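Local coordinates for aminopeptidase-like protein (Chaetomium thermophilum, PDB 5JM6) that forms a dodecamer, binds zinc and, as a member of the M18 peptidase family, probably removes amino acids from the N-termini of peptides, at residues T168-D173 with A202-L207. Residues are numbered along the deposited sequence; the frame is centred on the assembly and turned at random.
Sequences TWWDRD and ARIPTL
Asp171 joins Thr206 through both carboxylate oxygens. Its OD1 accepts the hydroxyl of Thr206 through OG1 at 2.7 Å, using the syn lone pair, while OD2 takes the backbone N of Thr206 at 3.0 Å from 31° out of the carboxylate plane. The aspartate's backbone is fixed as well, since Asp171 N donates to Ile204 O at 2.8 Å in an almost straight bond. Next to this polar grip the tight apolar part gathers around the indole of Trp170. Ile204 CG2 sits over one face of the six-membered ring, 4.2 Å from its centroid, a CH-pi contact; Pro205 O comes up at the ring edge. Thr206 CG2, anti to its own carbonyl carbon (chi1 55°), approaches the Trp170 ring obliquely at CE3 and also touches Trp170 CB. After a 3-10 end at 168-169 the chain runs into strand 174-183, which pairs with 190-196 as a hairpin at one edge of a six-stranded antiparallel sheet; 202-207 follows that hairpin, and Leu174 packs on Ile204. The looser side, held by charge, faces the second subunit rather than solvent, with Phe301 of that subunit packing on Arg203. One face of the Arg203 guanidinium lies against Asp171 CA, the carboxylate nearly parallel at 12° but displaced from its plane; the 3.4 Å salt bridge from OD2 to Arg203 NH1 therefore rests on charge, without a directed N-H. Asp173 OD1 is farther still, a long salt bridge at 3.7 Å to Arg203 NH2, and its OD2 pairs with Arg488 of the second subunit. An alanine at Asp171 would probably leave the Thr206 hydroxyl and amide without these acceptors and Arg203 without its nearer counter-charge. The same carboxylate extends into the dodecamer, OD1 also bonding Ser486 of the second subunit.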
loop_
_atom_site.group_PDB
_atom_site.type_symbol
_atom_site.label_atom_id
_atom_site.label_comp_id
_atom_site.label_asym_id
_atom_site.label_seq_id
_atom_site.Cartn_x
_atom_site.Cartn_y
_atom_site.Cartn_z
ATOM N N THR A 168 12.485 -15.581 24.615
ATOM C CA THR A 168 13.353 -16.580 25.240
ATOM C C THR A 168 12.691 -17.285 26.433
ATOM O O THR A 168 13.222 -18.273 26.936
ATOM C CB THR A 168 14.695 -15.967 25.706
ATOM O OG1 THR A 168 14.477 -15.094 26.821
ATOM C CG2 THR A 168 15.353 -15.195 24.573
ATOM N N TRP A 169 11.532 -16.791 26.866
ATOM C CA TRP A 169 10.828 -17.356 28.022
ATOM C C TRP A 169 9.954 -18.570 27.695
ATOM O O TRP A 169 9.495 -19.266 28.601
ATOM C CB TRP A 169 9.968 -16.280 28.694
ATOM C CG TRP A 169 10.740 -15.443 29.658
ATOM C CD1 TRP A 169 11.657 -14.482 29.353
ATOM C CD2 TRP A 169 10.678 -15.500 31.089
ATOM N NE1 TRP A 169 12.170 -13.934 30.504
ATOM C CE2 TRP A 169 11.586 -14.543 31.584
ATOM C CE3 TRP A 169 9.945 -16.269 32.000
ATOM C CZ2 TRP A 169 11.778 -14.329 32.947
ATOM C CZ3 TRP A 169 10.138 -16.056 33.354
ATOM C CH2 TRP A 169 11.047 -15.094 33.814
ATOM N N TRP A 170 9.722 -18.818 26.408
ATOM C CA TRP A 170 8.920 -19.964 25.980
ATOM C C TRP A 170 9.657 -21.284 26.197
ATOM O O TRP A 170 10.869 -21.359 26.000
ATOM C CB TRP A 170 8.549 -19.849 24.502
ATOM C CG TRP A 170 7.666 -18.697 24.125
ATOM C CD1 TRP A 170 8.062 -17.420 23.860
ATOM C CD2 TRP A 170 6.245 -18.726 23.924
ATOM N NE1 TRP A 170 6.977 -16.648 23.524
ATOM C CE2 TRP A 170 5.850 -17.424 23.558
ATOM C CE3 TRP A 170 5.268 -19.721 24.033
ATOM C CZ2 TRP A 170 4.522 -17.093 23.294
ATOM C CZ3 TRP A 170 3.949 -19.389 23.770
ATOM C CH2 TRP A 170 3.589 -18.086 23.407
ATOM N N ASP A 171 8.911 -22.321 26.575
ATOM C CA ASP A 171 9.457 -23.668 26.759
ATOM C C ASP A 171 10.683 -23.696 27.671
ATOM O O ASP A 171 11.675 -24.363 27.374
ATOM C CB ASP A 171 9.812 -24.298 25.406
ATOM C CG ASP A 171 8.606 -24.456 24.493
ATOM O OD1 ASP A 171 8.793 -24.432 23.258
ATOM O OD2 ASP A 171 7.476 -24.609 25.003
ATOM N N ARG A 172 10.614 -22.966 28.777
ATOM C CA ARG A 172 11.652 -23.030 29.797
ATOM C C ARG A 172 11.071 -23.684 31.042
ATOM O O ARG A 172 9.868 -23.591 31.290
ATOM C CB ARG A 172 12.194 -21.636 30.125
ATOM C CG ARG A 172 12.755 -20.877 28.932
ATOM C CD ARG A 172 14.160 -21.338 28.571
ATOM N NE ARG A 172 14.752 -20.487 27.542
ATOM C CZ ARG A 172 15.967 -20.660 27.031
ATOM N NH1 ARG A 172 16.732 -21.659 27.451
ATOM N NH2 ARG A 172 16.420 -19.831 26.102
ATOM N N ASP A 173 11.918 -24.335 31.834
ATOM C CA ASP A 173 11.433 -24.992 33.036
ATOM C C ASP A 173 11.439 -23.961 34.149
ATOM O O ASP A 173 12.495 -23.565 34.637
ATOM C CB ASP A 173 12.316 -26.187 33.418
ATOM C CG ASP A 173 12.277 -27.308 32.393
ATOM O OD1 ASP A 173 11.734 -27.102 31.287
ATOM O OD2 ASP A 173 12.803 -28.399 32.698
ATOM N N ALA A 202 6.272 -24.582 36.604
ATOM C CA ALA A 202 5.553 -23.772 35.626
ATOM C C ALA A 202 6.211 -23.822 34.266
ATOM O O ALA A 202 7.407 -24.084 34.145
ATOM C CB ALA A 202 5.445 -22.329 36.100
ATOM N N ARG A 203 5.401 -23.620 33.237
ATOM C CA ARG A 203 5.905 -23.633 31.882
ATOM C C ARG A 203 5.013 -22.826 30.944
ATOM O O ARG A 203 3.788 -22.872 31.057
ATOM C CB ARG A 203 6.029 -25.082 31.430
ATOM C CG ARG A 203 6.196 -25.292 29.963
ATOM C CD ARG A 203 6.766 -26.665 29.741
ATOM N NE ARG A 203 8.192 -26.630 29.466
ATOM C CZ ARG A 203 8.700 -26.834 28.259
ATOM N NH1 ARG A 203 7.888 -27.091 27.245
ATOM N NH2 ARG A 203 10.009 -26.788 28.064
ATOM N N ILE A 204 5.624 -22.107 30.007
ATOM C CA ILE A 204 4.860 -21.419 28.977
ATOM C C ILE A 204 5.103 -22.149 27.661
ATOM O O ILE A 204 6.144 -21.970 27.028
ATOM C CB ILE A 204 5.278 -19.937 28.876
ATOM C CG1 ILE A 204 5.106 -19.252 30.235
ATOM C CG2 ILE A 204 4.483 -19.220 27.800
ATOM C CD1 ILE A 204 5.882 -17.963 30.382
ATOM N N PRO A 205 4.138 -22.987 27.249
ATOM C CA PRO A 205 4.317 -23.842 26.070
ATOM C C PRO A 205 4.101 -23.139 24.740
ATOM O O PRO A 205 3.105 -22.437 24.565
ATOM C CB PRO A 205 3.263 -24.924 26.276
ATOM C CG PRO A 205 2.167 -24.230 26.999
ATOM C CD PRO A 205 2.816 -23.180 27.871
ATOM N N THR A 206 4.986 -23.395 23.786
ATOM C CA THR A 206 4.803 -22.910 22.428
ATOM C C THR A 206 3.758 -23.741 21.699
ATOM O O THR A 206 3.391 -24.831 22.139
ATOM C CB THR A 206 6.112 -22.933 21.625
ATOM O OG1 THR A 206 6.668 -24.249 21.648
ATOM C CG2 THR A 206 7.111 -21.973 22.213
ATOM N N LEU A 207 3.258 -23.198 20.598
ATOM C CA LEU A 207 2.386 -23.936 19.699
ATOM C C LEU A 207 3.228 -24.583 18.603
ATOM O O LEU A 207 4.241 -24.024 18.189
ATOM C CB LEU A 207 1.332 -23.010 19.094
ATOM C CG LEU A 207 0.294 -23.633 18.163
ATOM C CD1 LEU A 207 -0.588 -24.595 18.933
ATOM C CD2 LEU A 207 -0.538 -22.544 17.511
#